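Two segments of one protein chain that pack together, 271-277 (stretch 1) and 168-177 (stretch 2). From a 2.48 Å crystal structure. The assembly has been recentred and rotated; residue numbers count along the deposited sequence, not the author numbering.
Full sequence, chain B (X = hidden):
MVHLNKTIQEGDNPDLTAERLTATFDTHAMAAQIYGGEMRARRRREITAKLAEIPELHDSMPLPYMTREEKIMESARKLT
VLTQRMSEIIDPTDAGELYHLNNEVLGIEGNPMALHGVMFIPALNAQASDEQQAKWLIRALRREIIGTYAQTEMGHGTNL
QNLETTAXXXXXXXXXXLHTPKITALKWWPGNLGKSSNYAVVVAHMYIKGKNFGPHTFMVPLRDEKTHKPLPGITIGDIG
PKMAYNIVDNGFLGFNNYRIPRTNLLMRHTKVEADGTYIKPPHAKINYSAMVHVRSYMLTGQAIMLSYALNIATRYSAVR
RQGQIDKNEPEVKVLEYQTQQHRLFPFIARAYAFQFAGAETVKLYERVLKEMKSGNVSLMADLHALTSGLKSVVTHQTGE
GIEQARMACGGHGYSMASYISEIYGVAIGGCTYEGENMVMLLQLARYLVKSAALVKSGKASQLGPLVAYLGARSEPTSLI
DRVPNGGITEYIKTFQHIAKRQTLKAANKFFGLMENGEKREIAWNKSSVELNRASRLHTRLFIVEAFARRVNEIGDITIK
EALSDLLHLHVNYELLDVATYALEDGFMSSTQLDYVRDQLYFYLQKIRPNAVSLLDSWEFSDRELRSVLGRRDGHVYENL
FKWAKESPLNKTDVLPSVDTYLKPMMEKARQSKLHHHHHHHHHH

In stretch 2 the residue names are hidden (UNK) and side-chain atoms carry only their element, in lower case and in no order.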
# COMPACT_ATOMS: atom_id res chain seq x y z
N LYS B 271 39.62 2.04 21.98
CA LYS B 271 40.62 1.00 22.23
C LYS B 271 40.28 0.23 23.49
O LYS B 271 39.77 0.81 24.46
CB LYS B 271 42.06 1.57 22.33
CG LYS B 271 42.71 1.94 20.99
CD LYS B 271 42.12 3.21 20.37
CE LYS B 271 42.76 3.52 19.02
NZ LYS B 271 42.27 4.81 18.45
N VAL B 272 40.54 -1.07 23.45
CA VAL B 272 40.57 -1.92 24.63
C VAL B 272 41.90 -2.67 24.58
O VAL B 272 42.14 -3.45 23.66
CB VAL B 272 39.39 -2.91 24.69
CG1 VAL B 272 39.61 -3.98 25.75
CG2 VAL B 272 38.09 -2.16 24.98
N GLU B 273 42.75 -2.41 25.58
CA GLU B 273 44.08 -3.02 25.63
C GLU B 273 43.96 -4.43 26.18
O GLU B 273 42.91 -4.84 26.67
CB GLU B 273 45.03 -2.14 26.44
CG GLU B 273 44.94 -0.69 25.98
CD GLU B 273 46.00 0.22 26.56
OE1 GLU B 273 46.18 0.22 27.80
OE2 GLU B 273 46.65 0.97 25.79
N ALA B 274 45.05 -5.20 26.03
CA ALA B 274 45.06 -6.59 26.47
C ALA B 274 44.67 -6.74 27.94
O ALA B 274 44.01 -7.72 28.31
CB ALA B 274 46.45 -7.20 26.25
N ASP B 275 45.07 -5.80 28.78
CA ASP B 275 44.66 -5.84 30.19
C ASP B 275 43.18 -5.47 30.39
O ASP B 275 42.74 -5.43 31.55
CB ASP B 275 45.62 -5.02 31.05
CG ASP B 275 45.59 -3.54 30.76
OD1 ASP B 275 44.80 -3.06 29.92
OD2 ASP B 275 46.40 -2.85 31.40
N GLY B 276 42.45 -5.11 29.33
CA GLY B 276 41.09 -4.64 29.47
C GLY B 276 40.91 -3.15 29.63
O GLY B 276 39.77 -2.71 29.79
N THR B 277 41.99 -2.38 29.63
CA THR B 277 41.88 -0.94 29.79
C THR B 277 41.17 -0.34 28.59
O THR B 277 41.51 -0.65 27.44
CB THR B 277 43.26 -0.30 29.95
OG1 THR B 277 44.00 -0.98 30.97
CG2 THR B 277 43.16 1.19 30.27
N UNK B 168 31.57 -9.96 26.07
CA UNK B 168 32.17 -9.85 27.38
C UNK B 168 33.67 -10.04 27.21
O UNK B 168 34.11 -11.01 26.57
o UNK B 168 30.17 -10.75 28.46
c UNK B 168 32.18 -10.65 29.76
c UNK B 168 31.60 -10.87 28.37
N UNK B 169 34.44 -9.08 27.71
CA UNK B 169 35.89 -9.14 27.54
C UNK B 169 36.46 -10.14 28.54
O UNK B 169 36.33 -9.96 29.76
c UNK B 169 38.41 -8.48 26.21
o UNK B 169 42.01 -8.39 26.40
c UNK B 169 39.00 -7.49 28.30
c UNK B 169 36.54 -7.78 27.72
c UNK B 169 38.01 -7.90 27.41
c UNK B 169 39.73 -8.63 25.89
c UNK B 169 40.69 -8.21 26.77
c UNK B 169 40.34 -7.63 27.98
N UNK B 170 37.13 -11.17 28.02
CA UNK B 170 37.78 -12.20 28.81
C UNK B 170 39.26 -11.85 28.91
O UNK B 170 40.03 -12.10 27.98
o UNK B 170 37.53 -15.82 28.90
c UNK B 170 37.56 -13.56 28.16
o UNK B 170 39.12 -14.52 29.70
c UNK B 170 38.11 -14.71 28.98
N UNK B 171 39.67 -11.28 30.05
CA UNK B 171 41.03 -10.77 30.22
C UNK B 171 42.05 -11.90 30.22
O UNK B 171 43.19 -11.72 29.76
c UNK B 171 40.12 -8.74 31.43
c UNK B 171 41.12 -9.91 31.49
c UNK B 171 40.03 -7.92 32.72
c UNK B 171 42.55 -9.38 31.68
N UNK B 172 41.69 -13.06 30.77
CA UNK B 172 42.63 -14.16 30.82
C UNK B 172 43.05 -14.62 29.44
O UNK B 172 44.23 -14.88 29.20
N UNK B 173 42.10 -14.73 28.51
CA UNK B 173 42.35 -15.25 27.17
C UNK B 173 42.46 -14.17 26.10
O UNK B 173 42.63 -14.51 24.93
o UNK B 173 40.00 -15.56 26.67
c UNK B 173 41.26 -16.25 26.79
c UNK B 173 41.13 -17.29 27.89
N UNK B 174 42.31 -12.90 26.47
CA UNK B 174 42.32 -11.79 25.52
C UNK B 174 41.38 -12.04 24.35
O UNK B 174 41.77 -11.98 23.18
c UNK B 174 43.73 -11.52 25.02
c UNK B 174 46.09 -10.97 25.58
n UNK B 174 46.42 -10.07 24.65
c UNK B 174 44.67 -10.95 26.07
o UNK B 174 46.88 -11.82 26.00
N UNK B 175 40.12 -12.31 24.69
CA UNK B 175 39.07 -12.62 23.73
C UNK B 175 37.78 -11.94 24.16
O UNK B 175 37.58 -11.67 25.34
o UNK B 175 39.48 -17.07 21.99
c UNK B 175 38.83 -14.12 23.64
c UNK B 175 39.85 -14.90 22.86
c UNK B 175 39.61 -16.38 23.02
o UNK B 175 39.48 -16.83 24.17
N UNK B 176 36.92 -11.66 23.18
CA UNK B 176 35.52 -11.31 23.45
C UNK B 176 34.64 -12.54 23.32
O UNK B 176 34.81 -13.33 22.39
c UNK B 176 35.59 -6.88 24.25
c UNK B 176 35.04 -10.19 22.52
c UNK B 176 36.73 -6.43 23.62
c UNK B 176 35.62 -8.86 22.88
c UNK B 176 35.06 -8.09 23.89
c UNK B 176 37.33 -7.21 22.62
c UNK B 176 36.77 -8.41 22.27
N UNK B 177 33.74 -12.73 24.29
CA UNK B 177 32.79 -13.84 24.29
C UNK B 177 31.45 -13.23 23.90
O UNK B 177 30.87 -12.46 24.66
c UNK B 177 31.50 -15.42 25.74
c UNK B 177 32.70 -14.52 25.67
c UNK B 177 33.98 -15.28 26.02

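Position 168 carries three side-chain atoms, a carbon bearing one oxygen and one carbon. None reaches stretch 1. The beta-branched hydroxyl side chain is that of Thr 168. Its backbone pairs with position 177 in both directions, N to O at 3.0 Å and O to N at 2.9 Å.

Position 169 has one carbon, then a six-carbon ring bearing an oxygen. That oxygen lies 2.8 Å from Ala 274 O. A phenol fits: Tyr 169. Its OH donates a hydrogen bond to this carbonyl. Val 272 CG1 lies over one ring face, 4.3 Å from CE2, and Gly 276 CA is 3.4 Å from the same CE2.

Position 170 has two carbons, the second carrying two oxygens. This short carboxylate is Asp 170. It points to its own turn, not to stretch 1: OD1 accepts a hydrogen bond from the backbone N of position 173 at 3.2 Å.

Position 171 has four carbons, forked at the first, with one arm two carbons long. This is Ile 171. Its CD1 is 3.9 Å from Asp 275 O, and its CG2 is 4.0 Å from Ala 274 O.

Position 172 has no side-chain atoms and is Gly 172. It does not touch stretch 1, and a CB there would have room on that side.

Position 173 again shows one carbon bearing an oxygen and a carbon. It is Thr 173, out of reach of stretch 1. Its OG1 donates to a side-chain oxygen of position 175 at 2.9 Å.

Position 174 has three carbons in a row, the third carrying one oxygen and one nitrogen. The amide identifies Gln 174. Phi and psi are both positive. The end of the side chain comes nearer stretch 1, with NE2 3.3 Å from Ala 274 CB.

Position 175 has three carbons, the third carrying two oxygens: Glu 175. OE1 receives the Thr 173 bond.

Position 176 has one carbon and a six-carbon ring without oxygen: Phe 176. Its CZ is 4.3 Å from Val 272 CG1.

Position 177 has three carbons, forked at the first: Val 177. It is out of reach.

The contact is small, burying 288 Å² in all. The type I turn from Glu 273 to Gly 276 meets the hairpin of stretch 2. The Tyr 169 hydroxyl anchors it, while Val 272 packs against both aromatic side chains. Gly 276 lets the chain pass close: an ideal CB would sit 3.3 Å from Ile 171 CD1, and its backbone angles also call for glycine.

Stretch 2, residues 168-177: TYDIGTQEFV
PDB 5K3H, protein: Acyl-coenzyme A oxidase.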